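Local coordinates for diol-dehydratase (Roseburia inulinivorans, PDB 5I2A), which dehydrates 1,2-propanediol, without coenzyme B12, as a diol dehydratase of the glycyl radical enzyme family, at residues 29-34 against 118-123; 173-178 against 257-262; 456-461 against 556-561. All coordinates share one frame; numbering follows the deposited sequence.

Contact 1: 29-34 against 118-123; sequences IEAARA and KKRLLA
L121 and R120, neighbours on helix 115-125, both pack on the small side chain of A31, at the start of helix 32-43; the contact thus joins the start of one helix to the flank of another in the N-terminal, helical part of the pyruvate formate lyase-like fold. Evidence for the central role of A31 is that its CB is 3.8 Å from R120 CB and equally close to a methyl of L121. Followed outward, L121 starts with a CB that has no near partner in 29-34. Its CG is then set anti to the carbonyl carbon (chi1 -73°), 4.1 Å from A31 CB. There the side chain forks. CD1, anti to CA (chi2 178°), extends to 4.1 Å from I29 CG2, the two side chains crossing at about a right angle. CD2 meets two alanines, 3.8 Å from A31 CB and 3.9 Å from A34 CB. L96 of helix 94-97 also touches both I29 and L121, so this apolar cluster draws on a third helix. R120 meets A31 differently: its chain bends at chi2 and chi3, and NH1 forms a salt bridge with E35, on the same helix as A34. A31 CB lies over the centre of one guanidinium face, 4.2 Å above its plane.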
# COMPACT_ATOMS: atom_id res chain seq x y z
N ILE A 29 -26.89 20.66 -2.09
CA ILE A 29 -26.13 19.41 -2.19
C ILE A 29 -26.71 18.49 -3.27
O ILE A 29 -27.91 18.22 -3.29
CB ILE A 29 -26.13 18.67 -0.83
CG1 ILE A 29 -25.41 19.51 0.23
CG2 ILE A 29 -25.51 17.28 -0.95
CD1 ILE A 29 -25.73 19.10 1.66
N GLU A 30 -25.85 18.01 -4.17
CA GLU A 30 -26.27 17.11 -5.25
C GLU A 30 -25.61 15.72 -5.14
O GLU A 30 -24.49 15.58 -4.65
CB GLU A 30 -25.99 17.75 -6.61
CG GLU A 30 -26.80 19.04 -6.77
CD GLU A 30 -26.65 19.76 -8.10
OE1 GLU A 30 -25.92 19.30 -9.01
OE2 GLU A 30 -27.29 20.83 -8.21
N ALA A 31 -26.31 14.70 -5.63
CA ALA A 31 -25.95 13.31 -5.39
C ALA A 31 -25.22 12.64 -6.55
O ALA A 31 -24.73 11.54 -6.40
CB ALA A 31 -27.19 12.51 -5.04
N ALA A 32 -25.17 13.30 -7.71
CA ALA A 32 -24.66 12.65 -8.91
C ALA A 32 -23.21 12.13 -8.77
O ALA A 32 -22.92 11.03 -9.21
CB ALA A 32 -24.75 13.59 -10.09
N ARG A 33 -22.31 12.91 -8.18
CA ARG A 33 -20.91 12.45 -8.05
C ARG A 33 -20.83 11.17 -7.23
O ARG A 33 -20.12 10.24 -7.60
CB ARG A 33 -20.01 13.52 -7.41
CG ARG A 33 -18.52 13.17 -7.49
CD ARG A 33 -17.61 14.19 -6.79
NE ARG A 33 -16.21 13.76 -6.84
CZ ARG A 33 -15.70 12.81 -6.05
NH1 ARG A 33 -16.46 12.21 -5.14
NH2 ARG A 33 -14.42 12.48 -6.16
N ALA A 34 -21.55 11.14 -6.12
CA ALA A 34 -21.50 10.00 -5.22
C ALA A 34 -22.01 8.76 -5.94
O ALA A 34 -21.45 7.68 -5.80
CB ALA A 34 -22.31 10.27 -3.97
N LYS A 118 -31.43 12.99 -0.59
CA LYS A 118 -31.18 12.18 0.59
C LYS A 118 -31.25 10.68 0.27
O LYS A 118 -30.37 9.91 0.65
CB LYS A 118 -32.16 12.50 1.71
CG LYS A 118 -32.06 13.92 2.28
CD LYS A 118 -33.20 14.15 3.26
CE LYS A 118 -33.32 15.61 3.71
NZ LYS A 118 -34.43 15.75 4.72
N LYS A 119 -32.30 10.27 -0.44
CA LYS A 119 -32.47 8.86 -0.78
C LYS A 119 -31.34 8.35 -1.66
O LYS A 119 -30.84 7.26 -1.45
CB LYS A 119 -33.82 8.62 -1.46
CG LYS A 119 -35.03 8.88 -0.57
CD LYS A 119 -34.75 8.54 0.90
CE LYS A 119 -34.83 7.03 1.18
NZ LYS A 119 -34.78 6.71 2.64
N ARG A 120 -30.95 9.15 -2.64
CA ARG A 120 -29.87 8.75 -3.53
C ARG A 120 -28.53 8.65 -2.80
O ARG A 120 -27.75 7.74 -3.08
CB ARG A 120 -29.77 9.72 -4.68
CG ARG A 120 -31.03 9.75 -5.53
CD ARG A 120 -30.69 10.02 -6.96
NE ARG A 120 -30.69 11.41 -7.27
CZ ARG A 120 -29.91 11.99 -8.16
NH1 ARG A 120 -29.00 11.30 -8.83
NH2 ARG A 120 -30.03 13.29 -8.37
N LEU A 121 -28.26 9.57 -1.88
CA LEU A 121 -27.02 9.53 -1.11
C LEU A 121 -26.99 8.30 -0.21
O LEU A 121 -25.95 7.68 -0.08
CB LEU A 121 -26.83 10.81 -0.28
CG LEU A 121 -26.47 12.06 -1.08
CD1 LEU A 121 -26.34 13.30 -0.20
CD2 LEU A 121 -25.19 11.83 -1.89
N LEU A 122 -28.13 7.95 0.38
CA LEU A 122 -28.17 6.79 1.27
C LEU A 122 -27.76 5.53 0.53
O LEU A 122 -26.97 4.73 1.04
CB LEU A 122 -29.56 6.60 1.87
CG LEU A 122 -29.94 7.57 2.99
CD1 LEU A 122 -31.39 7.36 3.42
CD2 LEU A 122 -29.00 7.42 4.16
N ALA A 123 -28.28 5.37 -0.68
CA ALA A 123 -27.99 4.19 -1.48
C ALA A 123 -26.54 4.18 -1.95
O ALA A 123 -25.87 3.16 -1.90
CB ALA A 123 -28.93 4.12 -2.69

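Contact 2: 173-178 against 257-262; sequences TVLAIG and FPAESF
A259 and L175 make the one direct hydrogen bond between these segments: A259 N donates to L175 O at 3.0 Å, with the donor in the carbonyl plane and an N-H...O angle of 160°. Around this bond the packing is close. P258 CA brings a C-H to the same oxygen at 3.3 Å, so L175 O is approached by two consecutive loop residues, and the proline ring lies against the helix backbone with CB 3.3 Å from A176 O. Beside it G178, at positive phi (73°), has no side chain, which lets its CA come within 4.1 Å of F257 CA. Other parts of the contact are indirect or wider. V174 O and F257 O, two acceptors 4.4 Å apart, are joined through a water that donates to both, at 2.8 Å each. The slack pair is L175 CD2 and A259 CB, 4.3 Å apart, and Y297 of helix 295-303 touches both of those side chains. Toward solvent lies A176, whose CB, like that of F257, points away from the partner segment. The loop continues to S261, whose OG takes the N-H of E264: a proline-containing loop lying against the backbone of helix 171-190 and ending in the serine N-cap of helix 262-279.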
# COMPACT_ATOMS: atom_id res chain seq x y z
N THR A 173 1.83 24.70 -17.55
CA THR A 173 2.15 23.55 -18.38
C THR A 173 0.96 23.23 -19.28
O THR A 173 1.13 22.99 -20.47
CB THR A 173 2.51 22.31 -17.54
OG1 THR A 173 3.73 22.57 -16.83
CG2 THR A 173 2.71 21.12 -18.45
N VAL A 174 -0.24 23.23 -18.71
CA VAL A 174 -1.44 22.94 -19.48
C VAL A 174 -1.65 23.98 -20.60
O VAL A 174 -2.00 23.65 -21.72
CB VAL A 174 -2.69 22.88 -18.57
CG1 VAL A 174 -3.95 22.65 -19.39
CG2 VAL A 174 -2.53 21.78 -17.50
N LEU A 175 -1.43 25.25 -20.27
CA LEU A 175 -1.55 26.32 -21.25
C LEU A 175 -0.55 26.16 -22.40
O LEU A 175 -0.93 26.33 -23.55
CB LEU A 175 -1.35 27.69 -20.58
CG LEU A 175 -2.40 28.09 -19.54
CD1 LEU A 175 -2.06 29.41 -18.90
CD2 LEU A 175 -3.74 28.18 -20.20
N ALA A 176 0.70 25.83 -22.09
CA ALA A 176 1.73 25.81 -23.11
C ALA A 176 1.75 24.52 -23.94
O ALA A 176 2.01 24.58 -25.13
CB ALA A 176 3.11 26.05 -22.46
N ILE A 177 1.48 23.35 -23.35
CA ILE A 177 1.58 22.13 -24.15
C ILE A 177 0.27 21.36 -24.20
O ILE A 177 0.15 20.40 -24.95
CB ILE A 177 2.74 21.21 -23.65
CG1 ILE A 177 2.45 20.55 -22.29
CG2 ILE A 177 4.06 21.97 -23.63
CD1 ILE A 177 3.59 19.61 -21.79
N GLY A 178 -0.72 21.79 -23.45
CA GLY A 178 -1.99 21.09 -23.43
C GLY A 178 -1.93 19.78 -22.67
O GLY A 178 -0.84 19.31 -22.32
N PHE A 257 -5.22 21.00 -26.19
CA PHE A 257 -4.13 21.59 -26.95
C PHE A 257 -3.64 22.89 -26.33
O PHE A 257 -4.33 23.46 -25.48
CB PHE A 257 -4.58 21.83 -28.40
CG PHE A 257 -4.92 20.56 -29.13
CD1 PHE A 257 -3.93 19.66 -29.49
CD2 PHE A 257 -6.24 20.25 -29.45
CE1 PHE A 257 -4.23 18.48 -30.16
CE2 PHE A 257 -6.55 19.08 -30.12
CZ PHE A 257 -5.55 18.19 -30.47
N PRO A 258 -2.44 23.35 -26.72
CA PRO A 258 -1.96 24.65 -26.25
C PRO A 258 -2.95 25.77 -26.55
O PRO A 258 -3.60 25.76 -27.60
CB PRO A 258 -0.65 24.85 -27.04
CG PRO A 258 -0.18 23.44 -27.31
CD PRO A 258 -1.43 22.65 -27.54
N ALA A 259 -3.09 26.71 -25.62
CA ALA A 259 -4.04 27.81 -25.79
C ALA A 259 -3.60 28.75 -26.91
O ALA A 259 -2.48 29.24 -26.89
CB ALA A 259 -4.18 28.58 -24.48
N GLU A 260 -4.50 29.02 -27.85
CA GLU A 260 -4.21 29.88 -29.01
C GLU A 260 -4.75 31.31 -28.88
O GLU A 260 -4.54 32.14 -29.76
CB GLU A 260 -4.80 29.27 -30.28
CG GLU A 260 -4.57 27.79 -30.42
CD GLU A 260 -3.47 27.47 -31.40
OE1 GLU A 260 -2.38 28.08 -31.30
OE2 GLU A 260 -3.72 26.62 -32.28
N SER A 261 -5.47 31.59 -27.80
CA SER A 261 -6.05 32.90 -27.59
C SER A 261 -6.20 33.18 -26.10
O SER A 261 -6.06 32.26 -25.29
CB SER A 261 -7.42 33.02 -28.28
OG SER A 261 -8.38 32.24 -27.60
N PHE A 262 -6.49 34.43 -25.74
CA PHE A 262 -6.67 34.74 -24.34
C PHE A 262 -7.91 34.02 -23.82
O PHE A 262 -7.89 33.50 -22.71
CB PHE A 262 -6.77 36.25 -24.10
CG PHE A 262 -6.82 36.62 -22.64
CD1 PHE A 262 -5.75 36.35 -21.80
CD2 PHE A 262 -7.94 37.23 -22.10
CE1 PHE A 262 -5.79 36.69 -20.45
CE2 PHE A 262 -7.99 37.57 -20.75
CZ PHE A 262 -6.91 37.30 -19.93
O HOH W 1 -4.29 24.74 -22.97

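Contact 3: 456-461 against 556-561; sequences FNMCRP and FGIANV
The F556 ring meets F456 through its edge: F456 O lies near the ring plane, 3.4 Å from CD1. Outside the segments, this ring meets that of F455 with planes at about 70°, and the F556 side chain is also touched by L702 and P695, while the F456 ring meets Y674 at about 40°. The third flat group, the N457 carboxamide, turns back on its own chain, OD1 accepting C459 N at 2.9 Å as a cap where strand 454-457 gives way to helix 459-467; its ND2 bonds T706. Past this turn, side chains link the two helix starts. M458 and I558 run side by side, with SD 3.9 Å from CG1, and the bend at chi3 (54°) keeps CE close to that same atom. V561 CG2 packs 4.0 Å from M458 CB, and C459 SG rests 3.8 Å from N560 CB. N560 is buried, but its amide is satisfied by A720 N and D711. The backbones form a parallel bridge between N457 and F556. F556 N donates to F456 O at 2.8 Å, nearly along the C=O axis, and F556 O accepts M458 N at 3.0 Å, so F556 pairs with the residues on either side of N457. F456 O thus receives the F556 N-H and lies at the ring edge near CD1, whose C-H probably adds a weak electrostatic attraction to that oxygen.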
# COMPACT_ATOMS: atom_id res chain seq x y z
N PHE A 456 -4.29 23.72 16.10
CA PHE A 456 -3.77 23.41 17.42
C PHE A 456 -4.03 24.57 18.38
O PHE A 456 -3.60 25.70 18.12
CB PHE A 456 -2.27 23.11 17.35
CG PHE A 456 -1.65 22.67 18.66
CD1 PHE A 456 -1.25 23.60 19.62
CD2 PHE A 456 -1.45 21.32 18.92
CE1 PHE A 456 -0.65 23.18 20.81
CE2 PHE A 456 -0.85 20.89 20.12
CZ PHE A 456 -0.46 21.82 21.06
N ASN A 457 -4.69 24.27 19.49
CA ASN A 457 -5.03 25.29 20.48
C ASN A 457 -3.92 25.43 21.52
O ASN A 457 -3.80 24.60 22.41
CB ASN A 457 -6.37 24.94 21.16
CG ASN A 457 -6.90 26.07 22.05
OD1 ASN A 457 -6.14 26.91 22.52
ND2 ASN A 457 -8.22 26.08 22.26
N MET A 458 -3.11 26.48 21.40
CA MET A 458 -1.98 26.65 22.31
C MET A 458 -2.43 27.00 23.73
O MET A 458 -1.64 26.91 24.66
CB MET A 458 -1.00 27.73 21.79
CG MET A 458 -0.45 27.47 20.38
SD MET A 458 0.52 28.84 19.72
CE MET A 458 1.69 29.06 21.04
N CYS A 459 -3.69 27.39 23.91
CA CYS A 459 -4.21 27.64 25.25
C CYS A 459 -4.54 26.37 26.04
O CYS A 459 -4.58 26.39 27.27
CB CYS A 459 -5.46 28.53 25.19
SG CYS A 459 -5.16 30.19 24.60
N ARG A 460 -4.83 25.26 25.35
CA ARG A 460 -5.23 24.07 26.10
C ARG A 460 -4.06 23.48 26.91
O ARG A 460 -4.25 23.13 28.07
CB ARG A 460 -5.88 23.04 25.18
CG ARG A 460 -7.25 23.50 24.63
CD ARG A 460 -8.41 22.63 25.17
NE ARG A 460 -8.60 22.88 26.58
CZ ARG A 460 -9.07 22.04 27.48
NH1 ARG A 460 -9.44 20.80 27.17
NH2 ARG A 460 -9.16 22.47 28.73
N PRO A 461 -2.84 23.40 26.33
CA PRO A 461 -1.69 23.01 27.16
C PRO A 461 -1.45 23.96 28.34
O PRO A 461 -0.96 23.50 29.37
CB PRO A 461 -0.51 23.06 26.18
CG PRO A 461 -1.13 22.71 24.88
CD PRO A 461 -2.44 23.48 24.91
N PHE A 556 -2.81 28.30 17.52
CA PHE A 556 -3.80 29.31 17.88
C PHE A 556 -3.52 29.92 19.24
O PHE A 556 -3.24 29.21 20.19
CB PHE A 556 -5.20 28.70 17.92
CG PHE A 556 -5.81 28.43 16.56
CD1 PHE A 556 -5.28 27.47 15.72
CD2 PHE A 556 -6.96 29.10 16.16
CE1 PHE A 556 -5.87 27.20 14.49
CE2 PHE A 556 -7.56 28.84 14.94
CZ PHE A 556 -7.01 27.89 14.10
N GLY A 557 -3.64 31.23 19.34
CA GLY A 557 -3.72 31.88 20.63
C GLY A 557 -2.45 32.49 21.19
O GLY A 557 -2.35 32.68 22.41
N ILE A 558 -1.50 32.81 20.33
CA ILE A 558 -0.24 33.40 20.79
C ILE A 558 -0.43 34.62 21.72
O ILE A 558 0.21 34.70 22.78
CB ILE A 558 0.65 33.80 19.61
CG1 ILE A 558 1.38 32.58 19.07
CG2 ILE A 558 1.70 34.80 20.05
CD1 ILE A 558 2.34 32.89 17.94
N ALA A 559 -1.31 35.55 21.35
CA ALA A 559 -1.55 36.72 22.21
C ALA A 559 -2.08 36.30 23.58
O ALA A 559 -1.63 36.80 24.61
CB ALA A 559 -2.54 37.72 21.54
N ASN A 560 -3.05 35.39 23.58
CA ASN A 560 -3.65 34.93 24.83
C ASN A 560 -2.60 34.28 25.73
O ASN A 560 -2.55 34.57 26.92
CB ASN A 560 -4.79 33.94 24.56
CG ASN A 560 -5.84 34.51 23.63
OD1 ASN A 560 -5.88 34.15 22.45
ND2 ASN A 560 -6.67 35.41 24.14
N VAL A 561 -1.76 33.44 25.14
CA VAL A 561 -0.70 32.75 25.88
C VAL A 561 0.33 33.73 26.43
O VAL A 561 0.72 33.65 27.59
CB VAL A 561 0.00 31.68 25.00
CG1 VAL A 561 1.26 31.13 25.68
CG2 VAL A 561 -0.95 30.55 24.68

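From the N terminus, contact 1 closes first, bringing the start of helix 32-43 to helix 115-125 across 83 intervening residues, none of them in a strand. Contact 2 then spans 78 mainly helical residues and returns the loop before helix 262-279 to helix 171-190. Contact 3 comes last, with 94 residues between its segments, pairing parallel strands 454-457 and 548-556 where they lead into helices 459-467 and 558-574. The three are strictly in series: none nests in or crosses another. Nor do they touch; centres of contacts 1 and 2 are 35 Å apart, and contacts 2 and 3, 47 Å apart, lie on opposite sides of the chain's centre. All belong to the pyruvate formate lyase-like region.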